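Local coordinates for protein alpha-galacturonidase (PDB 3FEF) that hydrolyses alpha-1,4-linked galacturonides such as di-galacturonate, releasing galacturonate with the help of NAD(+) and a manganese ion, at residues I8-G13 with I78-I83. Numbering follows the deposited sequence.
Sequences IAYIGG and IVIISI
Ala-9 links to Ile-78 through its N and to Ile-80 through its O, in a parallel strand pair, 8-11 beside 78-81, of the Rossmann-type sheet of this family 4 glycosidase. Four hydrogen bonds set the register: Ala-9 N to Ile-78 O, Ile-80 N to Ala-9 O, Ile-11 N to Ile-80 O and Ser-82 N to Ile-11 O, the last almost straight at 177°. Strand 34-39 pairs with 8-11 and strand 141-144 with 78-81, which puts the pair inside the sheet.

Among apolar contacts, Tyr-10 lays its ring across Ile-80, whose CB sits over the face as a CH-pi contact, 4.2 Å from the centroid and 27° off the normal. CG anti to the backbone N (chi1 -160°) carries the ring there, with CE1 3.4 Å from Ile-80 CG2. The side chain also touches Trp-18 and Leu-22 of helix 18-28. An alanine here would probably leave a gap between Ile-80 and that helix. On the other face, Ile-11 CD1 meets Val-79 CG1 at 3.7 Å.

A type II turn from Tyr-10 to Gly-13 ends strand 8-11 and leads into the glycine-rich loop, consistent with NAD(+) binding. There Gly-12 brings its CA within 3.6 Å of Ile-83 CG2.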
loop_
_atom_site.group_PDB
_atom_site.type_symbol
_atom_site.label_atom_id
_atom_site.label_comp_id
_atom_site.label_asym_id
_atom_site.label_seq_id
_atom_site.Cartn_x
_atom_site.Cartn_y
_atom_site.Cartn_z
ATOM N N ILE A 8 -0.681 31.161 23.239
ATOM C CA ILE A 8 -0.752 31.102 21.797
ATOM C C ILE A 8 0.391 31.915 21.188
ATOM O O ILE A 8 0.596 33.084 21.528
ATOM C CB ILE A 8 -2.087 31.671 21.318
ATOM C CG1 ILE A 8 -3.256 30.836 21.850
ATOM C CG2 ILE A 8 -2.138 31.727 19.791
ATOM C CD1 ILE A 8 -4.638 31.496 21.604
ATOM N N ALA A 9 1.167 31.286 20.319
ATOM C CA ALA A 9 2.159 32.013 19.556
ATOM C C ALA A 9 1.512 32.349 18.222
ATOM O O ALA A 9 0.901 31.494 17.584
ATOM C CB ALA A 9 3.393 31.182 19.359
ATOM N N TYR A 10 1.616 33.601 17.808
ATOM C CA TYR A 10 1.020 34.007 16.548
ATOM C C TYR A 10 2.081 34.504 15.581
ATOM O O TYR A 10 2.625 35.586 15.777
ATOM C CB TYR A 10 -0.003 35.109 16.761
ATOM C CG TYR A 10 -0.935 35.193 15.598
ATOM C CD1 TYR A 10 -2.241 34.780 15.716
ATOM C CD2 TYR A 10 -0.485 35.606 14.355
ATOM C CE1 TYR A 10 -3.098 34.820 14.645
ATOM C CE2 TYR A 10 -1.336 35.650 13.279
ATOM C CZ TYR A 10 -2.644 35.246 13.433
ATOM O OH TYR A 10 -3.504 35.278 12.374
ATOM N N ILE A 11 2.357 33.720 14.538
ATOM C CA ILE A 11 3.319 34.090 13.510
ATOM C C ILE A 11 2.613 34.772 12.336
ATOM O O ILE A 11 1.787 34.173 11.640
ATOM C CB ILE A 11 4.112 32.868 13.025
ATOM C CG1 ILE A 11 4.765 32.173 14.213
ATOM C CG2 ILE A 11 5.145 33.290 11.990
ATOM C CD1 ILE A 11 5.376 30.839 13.891
ATOM N N GLY A 12 2.947 36.045 12.135
ATOM C CA GLY A 12 2.246 36.912 11.214
ATOM C C GLY A 12 1.362 37.796 12.065
ATOM O O GLY A 12 0.314 38.291 11.603
ATOM N N GLY A 13 1.796 38.003 13.312
ATOM C CA GLY A 13 1.018 38.742 14.319
ATOM C C GLY A 13 0.694 40.204 14.028
ATOM O O GLY A 13 0.036 40.879 14.836
ATOM N N ILE A 78 -0.276 26.570 21.399
ATOM C CA ILE A 78 -0.840 26.648 20.070
ATOM C C ILE A 78 0.045 27.586 19.269
ATOM O O ILE A 78 0.541 28.575 19.817
ATOM C CB ILE A 78 -2.269 27.232 20.118
ATOM C CG1 ILE A 78 -3.176 26.356 21.000
ATOM C CG2 ILE A 78 -2.828 27.405 18.728
ATOM C CD1 ILE A 78 -3.415 24.948 20.467
ATOM N N VAL A 79 0.272 27.248 17.998
ATOM C CA VAL A 79 0.986 28.122 17.048
ATOM C C VAL A 79 0.100 28.364 15.834
ATOM O O VAL A 79 -0.307 27.426 15.136
ATOM C CB VAL A 79 2.362 27.537 16.598
ATOM C CG1 VAL A 79 3.095 28.520 15.714
ATOM C CG2 VAL A 79 3.228 27.219 17.813
ATOM N N ILE A 80 -0.223 29.630 15.602
ATOM C CA ILE A 80 -1.011 30.016 14.460
ATOM C C ILE A 80 -0.087 30.705 13.475
ATOM O O ILE A 80 0.752 31.529 13.865
ATOM C CB ILE A 80 -2.103 30.997 14.884
ATOM C CG1 ILE A 80 -3.016 30.333 15.922
ATOM C CG2 ILE A 80 -2.871 31.525 13.661
ATOM C CD1 ILE A 80 -3.987 31.288 16.509
ATOM N N ILE A 81 -0.228 30.357 12.200
ATOM C CA ILE A 81 0.592 30.955 11.160
ATOM C C ILE A 81 -0.284 31.572 10.089
ATOM O O ILE A 81 -1.087 30.886 9.429
ATOM C CB ILE A 81 1.519 29.931 10.473
ATOM C CG1 ILE A 81 2.263 29.101 11.521
ATOM C CG2 ILE A 81 2.483 30.657 9.515
ATOM C CD1 ILE A 81 2.996 27.879 10.925
ATOM N N SER A 82 -0.108 32.872 9.918
ATOM C CA SER A 82 -0.813 33.602 8.906
ATOM C C SER A 82 0.074 34.710 8.371
ATOM O O SER A 82 -0.033 35.859 8.803
ATOM C CB SER A 82 -2.060 34.211 9.524
ATOM O OG SER A 82 -2.519 35.249 8.713
ATOM N N ILE A 83 0.973 34.363 7.460
ATOM C CA ILE A 83 1.899 35.335 6.892
ATOM C C ILE A 83 1.709 35.458 5.397
ATOM O O ILE A 83 1.038 34.636 4.764
ATOM C CB ILE A 83 3.358 34.931 7.104
ATOM C CG1 ILE A 83 3.624 33.579 6.446
ATOM C CG2 ILE A 83 3.726 34.922 8.597
ATOM C CD1 ILE A 83 5.037 33.142 6.581
#